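Local coordinates for beta-ketoacyl-[acyl-carrier-protein] synthase III (Pseudomonas aeruginosa, PDB 2X3E), which probably catalyses the condensation of acetyl-CoA with malonyl-ACP that initiates bacterial fatty acid synthesis, at residues A[229-233]-A[316-320]; A[25-31]-A[149-155]. The protein carries 1 engineered substitution. All coordinates share one frame; numbering follows the deposited sequence.

From the N terminus, helix 22-28 and the turn after it meet residues 149-155, where the start of helix 151-156 packs against them: interaction 2 closes a loop of 117 residues within the N-terminal half of this thiolase-fold chain. The chain then runs on into strand 160-169, and only later does helix 215-237 supply residues 229-233. Interaction 1 closes a second loop, of 82 residues, when strand 315-322 of the C-terminal sheet packs against that helix. The two loops follow in series, neither nesting nor crossing. Interaction 2 joins peripheral helices, interaction 1 a helix to a sheet; their centres lie about 34 Å apart, with nearest atoms about 19 Å apart.

Interaction 1 (A[229-233]-A[316-320])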
loop_
_atom_site.group_PDB
_atom_site.type_symbol
_atom_site.label_atom_id
_atom_site.label_comp_id
_atom_site.label_asym_id
_atom_site.label_seq_id
_atom_site.Cartn_x
_atom_site.Cartn_y
_atom_site.Cartn_z
ATOM N N SER A 229 15.205 -15.718 -7.148
ATOM C CA SER A 229 15.063 -14.846 -5.975
ATOM C C SER A 229 15.496 -15.574 -4.701
ATOM O O SER A 229 16.221 -15.011 -3.867
ATOM C CB SER A 229 13.623 -14.329 -5.843
ATOM O OG SER A 229 13.496 -13.474 -4.713
ATOM N N VAL A 230 15.078 -16.834 -4.570
ATOM C CA VAL A 230 15.515 -17.674 -3.456
ATOM C C VAL A 230 17.039 -17.770 -3.463
ATOM O O VAL A 230 17.678 -17.549 -2.440
ATOM C CB VAL A 230 14.892 -19.094 -3.505
ATOM C CG1 VAL A 230 15.487 -19.983 -2.407
ATOM C CG2 VAL A 230 13.377 -19.017 -3.360
ATOM N N ARG A 231 17.621 -18.077 -4.623
ATOM C CA ARG A 231 19.078 -18.210 -4.712
ATOM C C ARG A 231 19.802 -16.953 -4.238
ATOM O O ARG A 231 20.804 -17.047 -3.539
ATOM C CB ARG A 231 19.543 -18.543 -6.133
ATOM C CG ARG A 231 21.070 -18.608 -6.279
ATOM C CD ARG A 231 21.688 -19.661 -5.356
ATOM N NE ARG A 231 21.353 -21.008 -5.807
ATOM C CZ ARG A 231 21.602 -22.134 -5.141
ATOM N NH1 ARG A 231 22.179 -22.109 -3.948
ATOM N NH2 ARG A 231 21.257 -23.299 -5.680
ATOM N N ARG A 232 19.298 -15.785 -4.621
ATOM C CA ARG A 232 19.910 -14.523 -4.196
ATOM C C ARG A 232 19.899 -14.349 -2.680
ATOM O O ARG A 232 20.901 -13.934 -2.086
ATOM C CB ARG A 232 19.231 -13.341 -4.888
ATOM C CG ARG A 232 19.520 -13.321 -6.380
ATOM C CD ARG A 232 19.175 -12.013 -7.015
ATOM N NE ARG A 232 17.739 -11.746 -7.046
ATOM C CZ ARG A 232 16.881 -12.236 -7.945
ATOM N NH1 ARG A 232 17.282 -13.062 -8.912
ATOM N NH2 ARG A 232 15.599 -11.900 -7.870
ATOM N N VAL A 233 18.780 -14.679 -2.049
ATOM C CA VAL A 233 18.682 -14.546 -0.596
ATOM C C VAL A 233 19.517 -15.642 0.124
ATOM O O VAL A 233 20.106 -15.384 1.176
ATOM C CB VAL A 233 17.194 -14.470 -0.147
ATOM C CG1 VAL A 233 16.576 -15.853 -0.015
ATOM C CG2 VAL A 233 17.057 -13.676 1.144
ATOM N N TRP A 316 8.376 -9.546 -7.495
ATOM C CA TRP A 316 8.914 -10.752 -6.886
ATOM C C TRP A 316 9.694 -10.383 -5.641
ATOM O O TRP A 316 10.045 -9.210 -5.424
ATOM C CB TRP A 316 9.841 -11.487 -7.858
ATOM C CG TRP A 316 11.040 -10.674 -8.224
ATOM C CD1 TRP A 316 12.177 -10.512 -7.493
ATOM C CD2 TRP A 316 11.198 -9.875 -9.400
ATOM N NE1 TRP A 316 13.042 -9.657 -8.144
ATOM C CE2 TRP A 316 12.463 -9.256 -9.320
ATOM C CE3 TRP A 316 10.390 -9.623 -10.514
ATOM C CZ2 TRP A 316 12.945 -8.405 -10.321
ATOM C CZ3 TRP A 316 10.869 -8.774 -11.505
ATOM C CH2 TRP A 316 12.132 -8.180 -11.405
ATOM N N GLY A 317 9.987 -11.390 -4.834
ATOM C CA GLY A 317 10.877 -11.208 -3.697
ATOM C C GLY A 317 10.936 -12.417 -2.797
ATOM O O GLY A 317 10.090 -13.311 -2.883
ATOM N N SER A 318 11.954 -12.448 -1.945
ATOM C CA SER A 318 12.084 -13.502 -0.955
ATOM C C SER A 318 12.632 -12.936 0.351
ATOM O O SER A 318 13.230 -11.858 0.373
ATOM C CB SER A 318 13.012 -14.609 -1.459
ATOM O OG SER A 318 12.626 -15.058 -2.744
ATOM N N VAL A 319 12.403 -13.683 1.427
ATOM C CA VAL A 319 12.883 -13.341 2.769
ATOM C C VAL A 319 13.391 -14.607 3.442
ATOM O O VAL A 319 12.731 -15.644 3.364
ATOM C CB VAL A 319 11.750 -12.788 3.651
ATOM C CG1 VAL A 319 12.322 -12.184 4.935
ATOM C CG2 VAL A 319 10.923 -11.763 2.893
ATOM N N ALA A 320 14.548 -14.525 4.095
ATOM C CA ALA A 320 15.094 -15.643 4.862
ATOM C C ALA A 320 14.871 -15.388 6.346
ATOM O O ALA A 320 15.005 -14.259 6.805
ATOM C CB ALA A 320 16.583 -15.803 4.588
HETATM O O HOH W 1 15.522 -8.620 -7.102
#
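Arg232 NH2 approaches the five-membered ring of the Trp316 indole, the guanidinium and ring planes 75° apart. CD1 of Trp316 lies in the guanidinium plane, at its edge, while one guanidinium face rests over CA of Ser229 in its own helix. At the indole edge, in the ring plane, a water accepts from Trp316 NE1 at 2.9 Å; it is chiefly a partner of this nitrogen and only weakly of Arg232 NH2. Since both nitrogens are donors, the 3.4 Å between Arg232 NH2 and Trp316 NE1 is a contact without a hydrogen bond. A bend at chi3 (-68°) folds the arginine toward the indole. The main hold on the guanidinium is the salt bridge from Arg232 NH2 to Asp181, which also accepts from Ser229 OG.

Deeper in, the hydroxyls of Ser229 and Ser318 face each other, OG to OG 2.7 Å; with Asp181 beside one and Thr308 OG1 beside the other, these buried oxygens belong to a polar chain linking helix and sheet. Val233 divides its branches, CG1 lying 4.0 Å from Ser318 CB and CG2 lying 4.1 Å from Ala320 CB.

The Trp316 side chain is about 9 Å from those of Ala112, engineered at the predicted catalytic position, and the predicted catalytic His250. This is helix-on-sheet packing of the thiolase-like fold, the helix running in roughly the strand's direction, at 37°, with segment axes 7.5 Å apart. Val306 of strand 304-311 touches Val230, Val233 and Ser318, and Ala179 of strand 177-184 meets Val233: helix 215-237 thus covers three strands.

Interaction 2 (A[25-31]-A[149-155]); sequences LAAELDT and ADRSTRA
With chi1 at -159°, Glu28 turns CG opposite the backbone N and stays extended to its carboxylate, while the Arg154 chain bends at chi3 (64°), and the two side chains cross at about a right angle. Arg154 grips the carboxylate end-on with two nitrogens: NH1 reaches Glu28 OE2 at 2.8 Å and NH2 reaches Glu28 OE1 at 3.2 Å. The carboxylate and guanidinium planes are 57° apart, so both oxygens are met from above the carboxylate plane, whereas Glu28 CD lies at the guanidinium edge, in its plane. Leu25 CD1 sits over the centre of one guanidinium face, 3.8 Å from Arg154 CZ.

The other Leu25 methyl, CD2, presses on the helix backbone, 3.6 Å from Ala155 CA. Leu29, the first residue to leave helical phi/psi, puts CD1 3.7 Å from Arg151 CA and CD2 near Ala149, bridging the entry to helix 151-156. There Asp150 is the N-cap: its OD1 accepts from Thr153 N at 2.9 Å and also from Thr153 OG1. Ile36 of helix 33-40 touches both Leu25 and Ala155, and Trp35 forms a cation-pi pair with Arg151.

Arg154 NH1 also donates to Pro148 O, so the guanidinium is held by the carboxylate, a carbonyl and an apolar face together. With Glu28 exposed, solvent would probably weaken the attraction, yet the paired bonds would still be expected to fix how the guanidinium is turned, with one face against Leu25 CD1.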
loop_
_atom_site.group_PDB
_atom_site.type_symbol
_atom_site.label_atom_id
_atom_site.label_comp_id
_atom_site.label_asym_id
_atom_site.label_seq_id
_atom_site.Cartn_x
_atom_site.Cartn_y
_atom_site.Cartn_z
ATOM N N LEU A 25 -17.794 -26.844 -9.944
ATOM C CA LEU A 25 -17.274 -26.032 -11.041
ATOM C C LEU A 25 -17.510 -26.692 -12.398
ATOM O O LEU A 25 -17.861 -26.014 -13.365
ATOM C CB LEU A 25 -15.779 -25.743 -10.838
ATOM C CG LEU A 25 -15.145 -24.702 -11.769
ATOM C CD1 LEU A 25 -15.895 -23.377 -11.708
ATOM C CD2 LEU A 25 -13.681 -24.492 -11.404
ATOM N N ALA A 26 -17.325 -28.009 -12.461
ATOM C CA ALA A 26 -17.575 -28.771 -13.684
ATOM C C ALA A 26 -19.038 -28.687 -14.119
ATOM O O ALA A 26 -19.331 -28.571 -15.312
ATOM C CB ALA A 26 -17.167 -30.231 -13.496
ATOM N N ALA A 27 -19.951 -28.752 -13.152
ATOM C CA ALA A 27 -21.385 -28.678 -13.437
ATOM C C ALA A 27 -21.772 -27.289 -13.935
ATOM O O ALA A 27 -22.539 -27.149 -14.892
ATOM C CB ALA A 27 -22.195 -29.037 -12.195
ATOM N N GLU A 28 -21.216 -26.271 -13.288
ATOM C CA GLU A 28 -21.529 -24.881 -13.590
ATOM C C GLU A 28 -21.051 -24.452 -14.983
ATOM O O GLU A 28 -21.761 -23.740 -15.692
ATOM C CB GLU A 28 -20.916 -23.971 -12.520
ATOM C CG GLU A 28 -21.566 -22.611 -12.429
ATOM C CD GLU A 28 -20.929 -21.722 -11.378
ATOM O OE1 GLU A 28 -20.496 -22.230 -10.321
ATOM O OE2 GLU A 28 -20.857 -20.501 -11.620
ATOM N N LEU A 29 -19.859 -24.898 -15.370
ATOM C CA LEU A 29 -19.220 -24.452 -16.611
ATOM C C LEU A 29 -19.130 -25.549 -17.677
ATOM O O LEU A 29 -18.385 -25.412 -18.652
ATOM C CB LEU A 29 -17.821 -23.906 -16.299
ATOM C CG LEU A 29 -17.778 -22.788 -15.251
ATOM C CD1 LEU A 29 -16.353 -22.339 -15.002
ATOM C CD2 LEU A 29 -18.637 -21.613 -15.681
ATOM N N ASP A 30 -19.889 -26.627 -17.491
ATOM C CA ASP A 30 -19.955 -27.719 -18.463
ATOM C C ASP A 30 -18.570 -28.234 -18.860
ATOM O O ASP A 30 -18.279 -28.407 -20.042
ATOM C CB ASP A 30 -20.736 -27.273 -19.704
ATOM C CG ASP A 30 -22.092 -26.679 -19.360
ATOM O OD1 ASP A 30 -22.719 -27.134 -18.375
ATOM O OD2 ASP A 30 -22.534 -25.756 -20.077
ATOM N N THR A 31 -17.723 -28.462 -17.859
ATOM C CA THR A 31 -16.403 -29.060 -18.065
ATOM C C THR A 31 -16.308 -30.353 -17.235
ATOM O O THR A 31 -17.336 -30.983 -16.974
ATOM C CB THR A 31 -15.258 -28.055 -17.756
ATOM O OG1 THR A 31 -13.990 -28.655 -18.053
ATOM C CG2 THR A 31 -15.286 -27.606 -16.301
ATOM N N ALA A 149 -17.547 -17.085 -16.266
ATOM C CA ALA A 149 -17.494 -18.043 -17.372
ATOM C C ALA A 149 -16.092 -18.603 -17.619
ATOM O O ALA A 149 -15.920 -19.460 -18.486
ATOM C CB ALA A 149 -18.011 -17.385 -18.634
ATOM N N ASP A 150 -15.096 -18.130 -16.867
ATOM C CA ASP A 150 -13.706 -18.512 -17.106
ATOM C C ASP A 150 -13.277 -19.700 -16.240
ATOM O O ASP A 150 -13.023 -19.548 -15.043
ATOM C CB ASP A 150 -12.773 -17.329 -16.851
ATOM C CG ASP A 150 -11.373 -17.581 -17.363
ATOM O OD1 ASP A 150 -10.492 -17.949 -16.559
ATOM O OD2 ASP A 150 -11.168 -17.443 -18.594
ATOM N N ARG A 151 -13.162 -20.871 -16.857
ATOM C CA ARG A 151 -12.847 -22.087 -16.113
ATOM C C ARG A 151 -11.406 -22.137 -15.594
ATOM O O ARG A 151 -11.167 -22.701 -14.533
ATOM C CB ARG A 151 -13.165 -23.335 -16.940
ATOM C CG ARG A 151 -12.251 -23.591 -18.115
ATOM C CD ARG A 151 -12.716 -24.820 -18.883
ATOM N NE ARG A 151 -11.894 -25.086 -20.064
ATOM C CZ ARG A 151 -12.289 -24.971 -21.334
ATOM N NH1 ARG A 151 -13.524 -24.585 -21.651
ATOM N NH2 ARG A 151 -11.431 -25.253 -22.309
ATOM N N SER A 152 -10.462 -21.548 -16.329
ATOM C CA SER A 152 -9.042 -21.576 -15.935
ATOM C C SER A 152 -8.761 -20.835 -14.629
ATOM O O SER A 152 -8.096 -21.376 -13.739
ATOM C CB SER A 152 -8.150 -20.997 -17.040
ATOM O OG SER A 152 -8.193 -21.805 -18.197
ATOM N N THR A 153 -9.240 -19.599 -14.514
ATOM C CA THR A 153 -9.009 -18.817 -13.298
ATOM C C THR A 153 -9.868 -19.298 -12.130
ATOM O O THR A 153 -9.401 -19.337 -10.994
ATOM C CB THR A 153 -9.229 -17.296 -13.499
ATOM O OG1 THR A 153 -10.535 -17.056 -14.034
ATOM C CG2 THR A 153 -8.170 -16.716 -14.428
ATOM N N ARG A 154 -11.117 -19.661 -12.401
ATOM C CA ARG A 154 -11.994 -20.177 -11.348
ATOM C C ARG A 154 -11.518 -21.524 -10.789
ATOM O O ARG A 154 -11.746 -21.824 -9.618
ATOM C CB ARG A 154 -13.437 -20.266 -11.838
ATOM C CG ARG A 154 -14.052 -18.892 -12.077
ATOM C CD ARG A 154 -15.538 -18.976 -12.278
ATOM N NE ARG A 154 -16.202 -19.470 -11.075
ATOM C CZ ARG A 154 -17.423 -19.996 -11.044
ATOM N NH1 ARG A 154 -18.148 -20.107 -12.153
ATOM N NH2 ARG A 154 -17.920 -20.422 -9.891
ATOM N N ALA A 155 -10.844 -22.317 -11.621
ATOM C CA ALA A 155 -10.243 -23.574 -11.165
ATOM C C ALA A 155 -9.044 -23.345 -10.232
ATOM O O ALA A 155 -8.753 -24.185 -9.383
ATOM C CB ALA A 155 -9.826 -24.429 -12.360
#